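Local coordinates for protein acyl-coenzyme A oxidase 3 (Yarrowia lipolytica, PDB 5YS9) that oxidises acyl-CoA substrates of different chain lengths to 2-trans-enoyl-CoA with FAD, reducing O2 to hydrogen peroxide in peroxisomal fatty acid beta-oxidation, at residues T308-S313 against A413-T418; D312-S317 against A364-A369. One frame throughout, in Å; residues are numbered along the deposited sequence.

Contact 1: residues T308-S313 against A413-T418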
loop_
_atom_site.group_PDB
_atom_site.type_symbol
_atom_site.label_atom_id
_atom_site.label_comp_id
_atom_site.label_asym_id
_atom_site.label_seq_id
_atom_site.Cartn_x
_atom_site.Cartn_y
_atom_site.Cartn_z
ATOM N N THR A 308 2.197 -21.070 8.634
ATOM C CA THR A 308 1.259 -20.989 7.509
ATOM C C THR A 308 1.220 -19.589 6.865
ATOM O O THR A 308 1.231 -19.465 5.642
ATOM C CB THR A 308 -0.165 -21.452 7.911
ATOM O OG1 THR A 308 -0.144 -22.865 8.108
ATOM C CG2 THR A 308 -1.221 -21.172 6.806
ATOM N N MET A 309 1.237 -18.556 7.688
ATOM C CA MET A 309 1.169 -17.183 7.200
ATOM C C MET A 309 2.477 -16.688 6.579
ATOM O O MET A 309 2.501 -15.808 5.654
ATOM C CB MET A 309 0.764 -16.274 8.333
ATOM C CG MET A 309 -0.540 -16.701 8.954
ATOM S SD MET A 309 -1.277 -15.350 9.847
ATOM C CE MET A 309 -1.944 -14.447 8.482
ATOM N N ILE A 310 3.558 -17.247 7.102
ATOM C CA ILE A 310 4.880 -16.950 6.593
ATOM C C ILE A 310 4.982 -17.554 5.209
ATOM O O ILE A 310 5.430 -16.870 4.317
ATOM C CB ILE A 310 5.998 -17.487 7.508
ATOM C CG1 ILE A 310 5.954 -16.760 8.844
ATOM C CG2 ILE A 310 7.365 -17.247 6.884
ATOM C CD1 ILE A 310 6.516 -17.598 9.970
ATOM N N ALA A 311 4.569 -18.821 5.074
ATOM C CA ALA A 311 4.404 -19.476 3.779
ATOM C C ALA A 311 3.418 -18.758 2.814
ATOM O O ALA A 311 3.747 -18.585 1.659
ATOM C CB ALA A 311 4.013 -20.937 3.967
ATOM N N ASP A 312 2.243 -18.340 3.280
ATOM C CA ASP A 312 1.303 -17.539 2.470
ATOM C C ASP A 312 2.005 -16.317 1.881
ATOM O O ASP A 312 1.701 -15.924 0.763
ATOM C CB ASP A 312 0.083 -17.025 3.291
ATOM C CG ASP A 312 -0.911 -18.124 3.673
ATOM O OD1 ASP A 312 -0.821 -19.219 3.097
ATOM O OD2 ASP A 312 -1.789 -17.908 4.572
ATOM N N SER A 313 2.895 -15.684 2.652
ATOM C CA SER A 313 3.591 -14.503 2.171
ATOM C C SER A 313 4.439 -14.883 0.945
ATOM O O SER A 313 4.549 -14.107 -0.059
ATOM C CB SER A 313 4.427 -13.836 3.265
ATOM O OG SER A 313 3.604 -13.343 4.320
ATOM N N ALA A 413 4.866 -11.019 11.380
ATOM C CA ALA A 413 4.690 -9.576 11.213
ATOM C C ALA A 413 5.364 -9.084 9.960
ATOM O O ALA A 413 4.698 -8.533 9.087
ATOM C CB ALA A 413 5.191 -8.790 12.403
ATOM N N PHE A 414 6.663 -9.356 9.861
ATOM C CA PHE A 414 7.486 -8.813 8.778
ATOM C C PHE A 414 7.289 -9.432 7.398
ATOM O O PHE A 414 7.400 -8.723 6.392
ATOM C CB PHE A 414 8.974 -8.766 9.196
ATOM C CG PHE A 414 9.247 -7.672 10.197
ATOM C CD1 PHE A 414 9.285 -6.350 9.781
ATOM C CD2 PHE A 414 9.372 -7.952 11.566
ATOM C CE1 PHE A 414 9.499 -5.321 10.695
ATOM C CE2 PHE A 414 9.583 -6.935 12.495
ATOM C CZ PHE A 414 9.634 -5.611 12.064
ATOM N N THR A 415 6.999 -10.731 7.345
ATOM C CA THR A 415 6.745 -11.382 6.088
ATOM C C THR A 415 5.367 -10.954 5.562
ATOM O O THR A 415 5.160 -10.841 4.366
ATOM C CB THR A 415 6.910 -12.947 6.112
ATOM O OG1 THR A 415 5.973 -13.580 7.008
ATOM C CG2 THR A 415 8.311 -13.344 6.461
ATOM N N THR A 416 4.412 -10.701 6.440
ATOM C CA THR A 416 3.143 -10.182 5.947
ATOM C C THR A 416 3.296 -8.760 5.420
ATOM O O THR A 416 2.876 -8.502 4.289
ATOM C CB THR A 416 1.971 -10.366 6.919
ATOM O OG1 THR A 416 2.218 -9.734 8.178
ATOM C CG2 THR A 416 1.740 -11.835 7.102
ATOM N N TRP A 417 3.920 -7.866 6.188
ATOM C CA TRP A 417 4.215 -6.522 5.682
ATOM C C TRP A 417 5.051 -6.520 4.387
ATOM O O TRP A 417 4.781 -5.744 3.466
ATOM C CB TRP A 417 4.955 -5.672 6.709
ATOM C CG TRP A 417 4.137 -4.971 7.725
ATOM C CD1 TRP A 417 2.881 -4.386 7.570
ATOM C CD2 TRP A 417 4.520 -4.732 9.058
ATOM N NE1 TRP A 417 2.479 -3.818 8.746
ATOM C CE2 TRP A 417 3.475 -3.989 9.673
ATOM C CE3 TRP A 417 5.655 -5.061 9.812
ATOM C CZ2 TRP A 417 3.539 -3.578 11.007
ATOM C CZ3 TRP A 417 5.713 -4.636 11.149
ATOM C CH2 TRP A 417 4.657 -3.913 11.722
ATOM N N THR A 418 6.060 -7.374 4.336
ATOM C CA THR A 418 6.897 -7.465 3.179
ATOM C C THR A 418 6.107 -7.913 1.938
ATOM O O THR A 418 6.289 -7.324 0.879
ATOM C CB THR A 418 8.111 -8.371 3.437
ATOM O OG1 THR A 418 8.972 -7.714 4.374
ATOM C CG2 THR A 418 8.907 -8.568 2.150
#
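Phe414 O is held by two donors of one residue: Thr418 N at 2.8 Å and Thr418 OG1 at 2.7 Å, the hydroxyl arriving 31° out of the carbonyl plane. Between the helices the polar geometry is less settled. Ser313 OG, anti to its own carbonyl carbon, lies 3.0 Å from Met309 O in its own turn and 2.9 Å from Thr415 O opposite, so its single proton has two candidate acceptors. Thr415 puts OG1 in the crowded position between N and carbonyl carbon (chi1 63°), where it bonds to Leu411 O one turn back and rests 3.6 Å from Ile310 CA. That same torsion turns its methyl CG2 to within 4.0 Å of Ile310 CG2. Thr416 has the same first torsion, with its hydroxyl near Ala413 O and bonded to Lys412 O and Asn458, so CG2 is what faces Ser313 OG, 3.7 Å away. Small side chains fit an axis separation of 8.6 Å at a crossing angle of 24°. This near-parallel pair in the C-alpha1 helical domain is flanked by helix 349-385 at Ile310 and Thr415, while helix 458-477 lies against Ala413 and Trp417.

Contact 2: residues D312-S317 against A364-A369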
loop_
_atom_site.group_PDB
_atom_site.type_symbol
_atom_site.label_atom_id
_atom_site.label_comp_id
_atom_site.label_asym_id
_atom_site.label_seq_id
_atom_site.Cartn_x
_atom_site.Cartn_y
_atom_site.Cartn_z
ATOM N N ASP A 312 2.243 -18.340 3.280
ATOM C CA ASP A 312 1.303 -17.539 2.470
ATOM C C ASP A 312 2.005 -16.317 1.881
ATOM O O ASP A 312 1.701 -15.924 0.763
ATOM C CB ASP A 312 0.083 -17.025 3.291
ATOM C CG ASP A 312 -0.911 -18.124 3.673
ATOM O OD1 ASP A 312 -0.821 -19.219 3.097
ATOM O OD2 ASP A 312 -1.789 -17.908 4.572
ATOM N N SER A 313 2.895 -15.684 2.652
ATOM C CA SER A 313 3.591 -14.503 2.171
ATOM C C SER A 313 4.439 -14.883 0.945
ATOM O O SER A 313 4.549 -14.107 -0.059
ATOM C CB SER A 313 4.427 -13.836 3.265
ATOM O OG SER A 313 3.604 -13.343 4.320
ATOM N N PHE A 314 5.008 -16.079 1.012
ATOM C CA PHE A 314 5.724 -16.607 -0.121
ATOM C C PHE A 314 4.812 -16.861 -1.308
ATOM O O PHE A 314 5.055 -16.370 -2.425
ATOM C CB PHE A 314 6.460 -17.906 0.246
ATOM C CG PHE A 314 6.865 -18.701 -0.951
ATOM C CD1 PHE A 314 7.908 -18.271 -1.738
ATOM C CD2 PHE A 314 6.143 -19.835 -1.332
ATOM C CE1 PHE A 314 8.293 -18.986 -2.860
ATOM C CE2 PHE A 314 6.509 -20.557 -2.469
ATOM C CZ PHE A 314 7.595 -20.132 -3.227
ATOM N N PHE A 315 3.793 -17.667 -1.053
ATOM C CA PHE A 315 2.854 -18.063 -2.054
ATOM C C PHE A 315 2.221 -16.916 -2.847
ATOM O O PHE A 315 2.018 -17.065 -4.043
ATOM C CB PHE A 315 1.764 -18.930 -1.423
ATOM C CG PHE A 315 2.190 -20.354 -1.179
ATOM C CD1 PHE A 315 2.635 -21.156 -2.241
ATOM C CD2 PHE A 315 2.161 -20.901 0.103
ATOM C CE1 PHE A 315 3.002 -22.476 -2.020
ATOM C CE2 PHE A 315 2.549 -22.220 0.341
ATOM C CZ PHE A 315 2.963 -23.005 -0.718
ATOM N N VAL A 316 1.910 -15.793 -2.195
ATOM C CA VAL A 316 1.400 -14.615 -2.888
ATOM C C VAL A 316 2.519 -13.838 -3.568
ATOM O O VAL A 316 2.371 -13.450 -4.705
ATOM C CB VAL A 316 0.556 -13.691 -1.968
ATOM C CG1 VAL A 316 0.069 -12.418 -2.694
ATOM C CG2 VAL A 316 -0.647 -14.456 -1.503
ATOM N N SER A 317 3.602 -13.569 -2.859
ATOM C CA SER A 317 4.663 -12.741 -3.400
ATOM C C SER A 317 5.236 -13.224 -4.736
ATOM O O SER A 317 5.492 -12.397 -5.612
ATOM C CB SER A 317 5.810 -12.589 -2.396
ATOM O OG SER A 317 5.403 -11.791 -1.311
ATOM N N ALA A 364 13.531 -16.127 0.434
ATOM C CA ALA A 364 13.895 -16.092 1.837
ATOM C C ALA A 364 12.708 -16.322 2.754
ATOM O O ALA A 364 12.823 -16.976 3.777
ATOM C CB ALA A 364 14.567 -14.777 2.169
ATOM N N MET A 365 11.572 -15.754 2.399
ATOM C CA MET A 365 10.361 -16.000 3.141
ATOM C C MET A 365 10.099 -17.500 3.190
ATOM O O MET A 365 9.916 -18.055 4.261
ATOM C CB MET A 365 9.175 -15.288 2.540
ATOM C CG MET A 365 9.053 -13.812 2.901
ATOM S SD MET A 365 7.983 -13.012 1.691
ATOM C CE MET A 365 7.761 -11.546 2.603
ATOM N N LYS A 366 10.109 -18.172 2.052
ATOM C CA LYS A 366 9.886 -19.623 2.087
ATOM C C LYS A 366 10.917 -20.391 2.995
ATOM O O LYS A 366 10.532 -21.249 3.777
ATOM C CB LYS A 366 9.826 -20.195 0.650
ATOM C CG LYS A 366 9.260 -21.600 0.499
ATOM C CD LYS A 366 7.865 -21.774 1.147
ATOM C CE LYS A 366 7.187 -23.094 0.736
ATOM N NZ LYS A 366 8.138 -24.238 0.936
ATOM N N MET A 367 12.198 -20.054 2.924
ATOM C CA MET A 367 13.200 -20.723 3.756
ATOM C C MET A 367 12.944 -20.511 5.253
ATOM O O MET A 367 13.161 -21.425 6.044
ATOM C CB MET A 367 14.623 -20.268 3.380
ATOM C CG MET A 367 15.061 -20.629 1.959
ATOM S SD MET A 367 14.684 -22.356 1.640
ATOM C CE MET A 367 13.197 -22.338 0.628
ATOM N N ALA A 368 12.448 -19.345 5.635
ATOM C CA ALA A 368 12.103 -19.116 7.039
ATOM C C ALA A 368 10.848 -19.901 7.506
ATOM O O ALA A 368 10.766 -20.378 8.621
ATOM C CB ALA A 368 11.952 -17.646 7.305
ATOM N N ALA A 369 9.875 -20.056 6.648
ATOM C CA ALA A 369 8.782 -20.978 6.902
ATOM C C ALA A 369 9.226 -22.429 7.061
ATOM O O ALA A 369 8.675 -23.144 7.881
ATOM C CB ALA A 369 7.745 -20.889 5.779
#
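Met365 is the first residue of 364-369 to reach the partner helix. Its CG is anti to the carbonyl carbon and the chain runs extended beyond it, carrying SD to 4.0 Å from Ser313 CB. The same sulphur is 4.1 Å from Ser317 OG, a van der Waals approach, since that hydroxyl is donated in the carbonyl plane to Ser313 O at 2.8 Å. Ser313 O also accepts from Ser317 N, so two donors grip it beside the thioether. Nearer the backbone, Met365 CB meets Phe314 CB at 4.4 Å. Lys366 follows and makes the main aromatic contact. With CG anti to the backbone N (chi1 -165°), its CB stands over one face of the Phe314 ring, 3.9 Å from the centroid and 23° off the normal, which is a CH-pi contact. The chain bends at chi2 and crosses the ring obliquely, so that CD comes within 3.6 Å of Phe314 CD2. A second bend at chi4 directs NZ away from the aromatic group to Leu45 O and the carboxylate of Asp370, giving the buried ammonium polar partners. Segments 312-317 and 364-369 run nearly antiparallel (155°, axes 8.4 Å apart), a buried helix-helix packing inside the C-alpha1 helical domain. Helix 38-46 covers the Phe314, Phe315 and Lys366 side through His46, and helix 391-428 packs on the side of Ser317 and Met365.

Overall arrangement
Contacts 1 and 2 lie 6 Å apart, centre to centre, and share Asp312 and Ser313 on helix 300-330. Along the chain that helix comes first, then 349-385 (contact 2), then 391-428 (contact 1), so one helix packs near-antiparallel against the second and near-parallel against the third. The three also meet directly: Met365 CE is 3.2 Å from Thr415 O, and Ile310 CG2 is 3.7 Å from Met365 O. This is consistent with the helical C-terminal bundle of the acyl-CoA oxidase family. Its dimer side is near contact 1, where Trp417 bonds to Gln428 of the second subunit, a residue of an FAD pocket.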